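Local coordinates for protein lectin (Cicer arietinum, PDB 3V6N) that agglutinates red blood cells and folds as a four-bladed hemopexin-type beta-propeller that carries calcium and sodium ions in its central channel, at residues Tyr133-Asp138 and Ala171-Ala176; Ala8-Ser13 and Asp65-Thr70; Ser126-Glu131 and Tyr140-Tyr145. One frame throughout, in Å; residues are numbered along the deposited sequence.

Contact 1. Residues Tyr133-Asp138 and Ala171-Ala176; sequences YLFKGD and AGMDSA. With CA (calcium ion), chain D; NA (sodium ion), chain G; SO4 (sulfate ion), chain H.
The Phe135 ring receives Met173 SD over one face, and the Tyr133 ring meets a sulfate oxygen at its edge, near the ring plane. The first is a Met-aromatic contact between two blades of the four-bladed propeller: strand 131-136 belongs to the third blade, and Ala171-Ala176 leads into strand 175-178, the innermost strand of the fourth. Met173 SD lies 3.8 Å from the centroid of the Phe135 ring and 18° off its normal, shifted toward CD1 and CE1. A bend in the methionine chain at chi2 (140°) brings the sulfur over the ring. A flexible, polarisable thioether suits this place, since it can settle on the pi face of the phenylalanine; Leu164 and Leu187 also touch the Met173 side chain.

Further out, backbone replaces side chain. Gly172 CA sits 3.3 Å from Gly137 O in a CA-H...O contact. Gly172 has backbone angles that a side chain would not tolerate, because its first carbon would collide with the carbonyl before it; Gly137 has a positive phi, a conformation glycine adopts easily, and its N donates to Asp121 OD2. No direct hydrogen bond joins the two segments. Instead, one water accepts from Met173 N at 2.8 Å and lies 3.0 Å from Gly137 O, to which it can donate, though other acceptors compete for its protons.

Beyond Met173 the chain turns to the central channel. A classic beta bulge sets Asp174 and Ser175 together opposite Phe188 of strand 184-189, and Asp174 O binds the calcium ion at 2.3 Å, together with the carbonyls of Asn7, Asp65 and Asp121. Ala176 O reaches the sodium ion at 2.2 Å. Elsewhere, Tyr133 OH donates to O2 of the sulfate, probably from the crystallisation liquor, over 2.6 Å.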
# COMPACT_ATOMS: atom_id res chain seq x y z
N TYR A 133 -0.95 15.39 -18.25
CA TYR A 133 -2.28 15.77 -17.82
C TYR A 133 -2.86 14.72 -16.89
O TYR A 133 -2.78 13.53 -17.17
CB TYR A 133 -3.18 15.98 -19.03
CG TYR A 133 -2.76 17.13 -19.92
CD1 TYR A 133 -3.16 18.44 -19.61
CD2 TYR A 133 -1.97 16.93 -21.04
CE1 TYR A 133 -2.80 19.50 -20.41
CE2 TYR A 133 -1.60 18.00 -21.86
CZ TYR A 133 -2.02 19.28 -21.53
OH TYR A 133 -1.68 20.35 -22.30
N LEU A 134 -3.43 15.16 -15.77
CA LEU A 134 -4.00 14.25 -14.78
C LEU A 134 -5.42 14.65 -14.45
O LEU A 134 -5.72 15.84 -14.36
CB LEU A 134 -3.14 14.18 -13.50
CG LEU A 134 -1.68 13.79 -13.74
CD1 LEU A 134 -0.84 15.05 -13.75
CD2 LEU A 134 -1.15 12.82 -12.70
N PHE A 135 -6.28 13.65 -14.25
CA PHE A 135 -7.72 13.90 -14.13
C PHE A 135 -8.26 13.32 -12.84
O PHE A 135 -7.96 12.15 -12.51
CB PHE A 135 -8.49 13.31 -15.33
CG PHE A 135 -8.07 13.87 -16.66
CD1 PHE A 135 -8.67 15.02 -17.17
CD2 PHE A 135 -7.05 13.26 -17.40
CE1 PHE A 135 -8.27 15.55 -18.39
CE2 PHE A 135 -6.66 13.79 -18.63
CZ PHE A 135 -7.27 14.93 -19.13
N LYS A 136 -9.07 14.11 -12.13
CA LYS A 136 -9.80 13.63 -10.94
C LYS A 136 -11.16 14.32 -10.87
O LYS A 136 -11.24 15.55 -10.85
CB LYS A 136 -8.99 13.84 -9.64
CG LYS A 136 -9.69 13.39 -8.34
CD LYS A 136 -9.99 11.90 -8.34
CE LYS A 136 -10.65 11.42 -7.05
NZ LYS A 136 -9.63 11.25 -5.97
N GLY A 137 -12.22 13.50 -10.82
CA GLY A 137 -13.60 13.99 -10.98
C GLY A 137 -13.72 14.85 -12.21
O GLY A 137 -13.28 14.46 -13.31
N ASP A 138 -14.29 16.05 -12.05
CA ASP A 138 -14.44 16.98 -13.16
C ASP A 138 -13.26 17.97 -13.32
O ASP A 138 -13.38 18.97 -14.03
CB ASP A 138 -15.79 17.73 -13.06
CG ASP A 138 -15.87 18.64 -11.85
OD1 ASP A 138 -14.96 18.61 -11.02
OD2 ASP A 138 -16.86 19.40 -11.72
N ALA A 171 -17.78 15.15 -16.79
CA ALA A 171 -17.63 15.00 -15.34
C ALA A 171 -16.57 13.98 -14.94
O ALA A 171 -16.43 13.68 -13.76
CB ALA A 171 -18.97 14.68 -14.69
N GLY A 172 -15.82 13.45 -15.90
CA GLY A 172 -14.77 12.49 -15.55
C GLY A 172 -14.36 11.49 -16.62
O GLY A 172 -15.09 11.24 -17.59
N MET A 173 -13.17 10.94 -16.40
CA MET A 173 -12.57 9.94 -17.27
C MET A 173 -12.05 8.79 -16.41
O MET A 173 -11.56 9.03 -15.32
CB MET A 173 -11.44 10.57 -18.07
CG MET A 173 -12.00 11.57 -19.07
SD MET A 173 -10.99 13.05 -19.21
CE MET A 173 -12.18 14.14 -19.99
N ASP A 174 -12.20 7.57 -16.90
CA ASP A 174 -11.83 6.37 -16.13
C ASP A 174 -10.36 6.05 -16.39
O ASP A 174 -9.67 5.53 -15.52
CB ASP A 174 -12.70 5.16 -16.54
CG ASP A 174 -14.11 5.20 -15.93
OD1 ASP A 174 -14.37 6.10 -15.11
OD2 ASP A 174 -14.96 4.31 -16.27
N SER A 175 -9.89 6.39 -17.59
CA SER A 175 -8.62 5.95 -18.12
C SER A 175 -8.25 6.73 -19.38
O SER A 175 -9.13 7.25 -20.05
CB SER A 175 -8.71 4.46 -18.45
OG SER A 175 -7.51 4.01 -18.98
N ALA A 176 -6.96 6.80 -19.69
CA ALA A 176 -6.44 7.50 -20.87
C ALA A 176 -5.02 7.06 -21.26
O ALA A 176 -4.24 6.60 -20.40
CB ALA A 176 -6.46 9.01 -20.64
CA CA D . -8.89 4.96 -13.44
NA NA G . -2.86 6.78 -18.69
S SO4 H . -4.32 22.79 -21.77
O1 SO4 H . -5.00 23.88 -22.49
O2 SO4 H . -2.95 22.62 -22.26
O3 SO4 H . -4.31 23.10 -20.33
O4 SO4 H . -5.14 21.61 -22.10
O HOH W 1 -11.67 12.19 -14.35
O HOH W 2 -11.09 5.57 -12.82
O HOH W 3 -8.72 5.51 -10.97

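Contact 2. Residues Ala8-Ser13 and Asp65-Thr70; sequences AAFRSS and DCSFDT. With NA (sodium ion), chain G; CA (calcium ion), chain D.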
# COMPACT_ATOMS: atom_id res chain seq x y z
N ALA A 8 -7.03 1.91 -16.34
CA ALA A 8 -5.74 2.60 -16.56
C ALA A 8 -5.07 2.16 -17.84
O ALA A 8 -5.35 1.08 -18.38
CB ALA A 8 -4.79 2.41 -15.38
N ALA A 9 -4.15 2.99 -18.32
CA ALA A 9 -3.44 2.72 -19.55
C ALA A 9 -2.22 3.60 -19.68
O ALA A 9 -2.19 4.71 -19.11
CB ALA A 9 -4.36 2.91 -20.75
N PHE A 10 -1.22 3.11 -20.39
CA PHE A 10 -0.09 3.93 -20.81
C PHE A 10 0.45 3.47 -22.16
O PHE A 10 0.38 2.29 -22.51
CB PHE A 10 1.00 4.05 -19.72
CG PHE A 10 1.80 2.78 -19.47
CD1 PHE A 10 1.44 1.89 -18.46
CD2 PHE A 10 2.96 2.51 -20.21
CE1 PHE A 10 2.20 0.75 -18.20
CE2 PHE A 10 3.71 1.35 -19.97
CZ PHE A 10 3.33 0.48 -18.96
N ARG A 11 0.94 4.43 -22.93
CA ARG A 11 1.57 4.18 -24.21
C ARG A 11 2.92 3.50 -23.97
O ARG A 11 3.68 3.95 -23.11
CB ARG A 11 1.82 5.53 -24.89
CG ARG A 11 2.46 5.43 -26.26
CD ARG A 11 2.72 6.79 -26.87
NE ARG A 11 3.53 7.65 -26.00
CZ ARG A 11 3.63 8.96 -26.15
NH1 ARG A 11 2.95 9.56 -27.13
NH2 ARG A 11 4.37 9.67 -25.31
N SER A 12 3.21 2.43 -24.71
CA SER A 12 4.55 1.83 -24.72
C SER A 12 5.57 2.64 -25.53
O SER A 12 5.20 3.41 -26.43
CB SER A 12 4.50 0.43 -25.31
OG SER A 12 5.77 -0.22 -25.18
N SER A 13 6.85 2.44 -25.23
CA SER A 13 7.93 2.96 -26.09
C SER A 13 8.03 2.21 -27.42
O SER A 13 8.61 2.71 -28.38
CB SER A 13 9.28 2.90 -25.38
OG SER A 13 9.62 1.53 -25.13
N ASP A 65 -4.89 1.66 -11.15
CA ASP A 65 -6.08 2.49 -11.43
C ASP A 65 -5.80 3.83 -12.15
O ASP A 65 -6.74 4.56 -12.52
CB ASP A 65 -6.96 2.66 -10.17
CG ASP A 65 -6.30 3.50 -9.09
OD1 ASP A 65 -5.29 4.18 -9.40
OD2 ASP A 65 -6.80 3.50 -7.93
N CYS A 66 -4.52 4.13 -12.35
CA CYS A 66 -4.08 5.25 -13.17
C CYS A 66 -2.63 5.01 -13.57
O CYS A 66 -1.86 4.41 -12.81
CB CYS A 66 -4.19 6.57 -12.39
SG CYS A 66 -3.72 8.07 -13.31
N SER A 67 -2.24 5.50 -14.75
CA SER A 67 -0.80 5.53 -15.10
C SER A 67 -0.47 6.38 -16.29
O SER A 67 -1.37 6.80 -17.05
CB SER A 67 -0.21 4.14 -15.27
OG SER A 67 -0.94 3.39 -16.18
N PHE A 68 0.82 6.66 -16.43
CA PHE A 68 1.33 7.40 -17.58
C PHE A 68 2.78 7.07 -17.88
O PHE A 68 3.58 6.91 -16.97
CB PHE A 68 1.15 8.93 -17.46
CG PHE A 68 1.75 9.57 -16.21
CD1 PHE A 68 3.03 10.10 -16.23
CD2 PHE A 68 0.98 9.74 -15.05
CE1 PHE A 68 3.56 10.72 -15.10
CE2 PHE A 68 1.50 10.37 -13.92
CZ PHE A 68 2.79 10.86 -13.95
N ASP A 69 3.07 6.98 -19.17
CA ASP A 69 4.42 6.92 -19.71
C ASP A 69 5.18 8.18 -19.34
O ASP A 69 4.60 9.28 -19.28
CB ASP A 69 4.34 6.83 -21.24
CG ASP A 69 5.68 6.51 -21.89
OD1 ASP A 69 6.38 5.57 -21.41
OD2 ASP A 69 6.02 7.19 -22.88
N THR A 70 6.47 8.04 -19.05
CA THR A 70 7.29 9.22 -18.83
C THR A 70 8.25 9.35 -20.01
O THR A 70 7.94 10.04 -20.97
CB THR A 70 8.02 9.23 -17.46
OG1 THR A 70 8.82 8.04 -17.31
CG2 THR A 70 7.03 9.33 -16.32
NA NA G . -2.86 6.78 -18.69
CA CA D . -8.89 4.96 -13.44
O HOH W 4 5.90 5.88 -25.15
O HOH W 2 -11.09 5.57 -12.82
O HOH W 3 -8.72 5.51 -10.97
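Ala9 O has two partners. It coordinates the sodium ion at 2.2 Å. It also accepts a weak hydrogen bond from the hydroxyl of Ser67, with OG 3.4 Å from Ala9 O. Ser67 O binds the same ion, and this explains why Ala9 O and Ser67 O, two acceptors, can stand as close as 3.0 Å: the cation between them offsets their repulsion. The Ser67 hydroxyl reaches the carbonyl because OG lies between the backbone N and the carbonyl carbon (chi1 54°). It also meets the edge of the Phe10 ring at CD1.

Small residues suit this tight approach. Ala8 CB packs 3.5 Å from Cys66 N, and a methyl group suits so close an approach to backbone, while Phe10 CB rests against Asp69 N. The short strands 8-11 and 66-69 run parallel, 3° apart with their axes 5.2 Å from each other, yet no backbone hydrogen bond links them.

Toward the end of the strands Arg11 and Asp69 form a long salt bridge, NH2 to OD2 at 3.8 Å. OD2 lies at the guanidinium edge, but the two planes are almost perpendicular (85°). A water bridges the pair, donating to Asp69 OD2 at 2.6 Å and accepting only weakly from Arg11 NE. Each charge has a further partner, Arg11 NH1 at Ser179 O and Asp69 through OD1 at Tyr88.

Asp65 O turns to the calcium ion. Innermost strands of successive blades, side by side with carbonyls directed at axial ions, are the signature of the central channel of a hemopexin-type four-bladed propeller.

Contact 3. Residues Ser126-Glu131 and Tyr140-Tyr145; sequences STKGKE and YARIDY. With SO4 (sulfate ion), chain H.
Within the third blade of the hemopexin-type propeller, Glu131 and Asp144 form an antiparallel, non-hydrogen-bonded pair where the turn Ser126-Glu131 meets the end of strand 139-144. Their side chains lie on the same face of the sheet. From the neighbouring position Tyr145 N donates to Lys130 O at 3.1 Å, joining the loop to the end of the strand.

The ionic heart of the contact is Glu131 with Arg142. Arg142 approaches side-on, and both NE and NH2 donate to the single oxygen OE1 of Glu131, each over 2.7 Å. OE1 lies in the guanidinium plane, whereas the carboxylate is turned 51° from it: NH2 meets the syn lone pair of OE1, and NE comes from above the carboxylate plane. An extended arginine chain, CG anti to the backbone N (chi1 -180°), carries the guanidinium out to the glutamate. A buried carboxylate and guanidinium suit each other here, and the double grip would be expected to keep both charged. Sulfate O2 stands over one face of the guanidinium, and Tyr140 OH donates to sulfate O3.

Lys130 works through its hydrocarbon part. Its CB lies over the face of the Tyr145 ring, 4.2 Å from the centroid, in a CH-pi contact, and CD of Lys130 passes 3.3 Å from Tyr145 OH. The aliphatic part of a lysine suits an aromatic neighbour, while its ammonium group lies beyond the ring.

Ser126 OG accepts from Lys128 N, an ST turn that shapes the loop, and Gly129 takes the positive phi. Asp144 OD1 accepts from Thr147 N, while a water donates to Asp144 OD2 at 2.6 Å and accepts from Lys130 N.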
# COMPACT_ATOMS: atom_id res chain seq x y z
N SER A 126 1.76 14.37 -22.25
CA SER A 126 1.74 15.42 -23.29
C SER A 126 2.84 15.23 -24.34
O SER A 126 3.83 14.54 -24.09
CB SER A 126 1.89 16.81 -22.64
OG SER A 126 1.87 17.85 -23.62
N THR A 127 2.68 15.85 -25.51
CA THR A 127 3.79 15.99 -26.46
C THR A 127 4.79 17.07 -26.02
O THR A 127 5.95 17.06 -26.44
CB THR A 127 3.32 16.33 -27.89
OG1 THR A 127 2.38 17.42 -27.84
CG2 THR A 127 2.65 15.12 -28.55
N LYS A 128 4.35 18.00 -25.17
CA LYS A 128 5.20 19.14 -24.77
C LYS A 128 6.12 18.79 -23.61
O LYS A 128 5.66 18.38 -22.55
CB LYS A 128 4.36 20.38 -24.44
CG LYS A 128 5.18 21.61 -24.05
CD LYS A 128 4.28 22.75 -23.56
CE LYS A 128 5.11 23.88 -22.95
NZ LYS A 128 5.91 24.63 -23.96
N GLY A 129 7.43 18.97 -23.84
CA GLY A 129 8.46 18.76 -22.81
C GLY A 129 8.22 17.52 -21.97
O GLY A 129 8.05 16.42 -22.49
N LYS A 130 8.22 17.71 -20.65
CA LYS A 130 8.02 16.60 -19.72
C LYS A 130 6.65 16.74 -19.04
O LYS A 130 6.51 16.46 -17.86
CB LYS A 130 9.14 16.58 -18.67
CG LYS A 130 10.56 16.51 -19.25
CD LYS A 130 10.89 15.11 -19.72
CE LYS A 130 12.39 14.87 -19.87
NZ LYS A 130 12.88 15.45 -21.15
N GLU A 131 5.66 17.17 -19.80
CA GLU A 131 4.35 17.50 -19.24
C GLU A 131 3.38 16.32 -19.26
O GLU A 131 3.48 15.46 -20.12
CB GLU A 131 3.76 18.74 -19.92
CG GLU A 131 4.67 19.96 -19.77
CD GLU A 131 4.04 21.27 -20.20
OE1 GLU A 131 2.83 21.31 -20.53
OE2 GLU A 131 4.77 22.29 -20.21
N TYR A 140 -8.84 18.81 -13.83
CA TYR A 140 -7.60 18.31 -14.41
C TYR A 140 -6.41 19.14 -13.94
O TYR A 140 -6.57 20.30 -13.58
CB TYR A 140 -7.67 18.24 -15.95
CG TYR A 140 -7.34 19.52 -16.70
CD1 TYR A 140 -8.30 20.53 -16.84
CD2 TYR A 140 -6.10 19.68 -17.31
CE1 TYR A 140 -8.01 21.70 -17.54
CE2 TYR A 140 -5.80 20.83 -18.02
CZ TYR A 140 -6.75 21.85 -18.14
OH TYR A 140 -6.43 23.01 -18.83
N ALA A 141 -5.23 18.53 -13.95
CA ALA A 141 -4.01 19.18 -13.54
C ALA A 141 -2.96 18.96 -14.60
O ALA A 141 -2.99 17.97 -15.36
CB ALA A 141 -3.55 18.66 -12.19
N ARG A 142 -2.02 19.88 -14.67
CA ARG A 142 -1.00 19.82 -15.67
C ARG A 142 0.32 19.97 -14.93
O ARG A 142 0.55 20.99 -14.28
CB ARG A 142 -1.23 20.93 -16.68
CG ARG A 142 -0.22 20.99 -17.81
CD ARG A 142 -0.59 22.15 -18.74
NE ARG A 142 0.47 22.41 -19.70
CZ ARG A 142 0.57 23.51 -20.43
NH1 ARG A 142 -0.34 24.47 -20.33
NH2 ARG A 142 1.59 23.65 -21.27
N ILE A 143 1.16 18.93 -14.99
CA ILE A 143 2.42 18.89 -14.23
C ILE A 143 3.61 18.64 -15.12
O ILE A 143 3.47 18.19 -16.25
CB ILE A 143 2.41 17.81 -13.11
CG1 ILE A 143 2.49 16.39 -13.72
CG2 ILE A 143 1.19 17.97 -12.22
CD1 ILE A 143 3.00 15.31 -12.78
N ASP A 144 4.79 18.94 -14.60
CA ASP A 144 6.05 18.56 -15.23
C ASP A 144 6.62 17.50 -14.31
O ASP A 144 6.94 17.79 -13.15
CB ASP A 144 6.98 19.78 -15.33
CG ASP A 144 8.34 19.46 -15.96
OD1 ASP A 144 8.96 18.42 -15.66
OD2 ASP A 144 8.82 20.28 -16.75
N TYR A 145 6.73 16.27 -14.80
CA TYR A 145 7.23 15.18 -13.94
C TYR A 145 8.75 15.27 -13.65
O TYR A 145 9.21 14.76 -12.63
CB TYR A 145 6.81 13.78 -14.47
CG TYR A 145 7.65 13.30 -15.64
CD1 TYR A 145 7.19 13.39 -16.95
CD2 TYR A 145 8.94 12.78 -15.41
CE1 TYR A 145 7.98 12.98 -18.01
CE2 TYR A 145 9.73 12.37 -16.47
CZ TYR A 145 9.25 12.47 -17.76
OH TYR A 145 10.06 12.04 -18.79
S SO4 H . -4.32 22.79 -21.77
O1 SO4 H . -5.00 23.88 -22.49
O2 SO4 H . -2.95 22.62 -22.26
O3 SO4 H . -4.31 23.10 -20.33
O4 SO4 H . -5.14 21.61 -22.10
O HOH W 5 8.61 20.38 -19.38

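How the contacts relate
From the N terminus, contact 2 comes first: Asp65-Thr70 returns to Ala8-Ser13 after the whole first blade, joining the innermost strands of blades one and two. That loop is complete before the others begin. Contacts 3 and 1 then cross, for Tyr133-Asp138 falls between the two segments of contact 3, and Ala171-Ala176 follows them both. Contact 3 is a short closure inside the third blade, whereas contact 1 ties that blade to the fourth. Contacts 1 and 2 share the axial calcium and sodium ions; contacts 1 and 3 share the sulfate and neighbouring strands, with Leu134 packed on Ile143. Thr70 touches Tyr145, bringing contact 2 against contact 3.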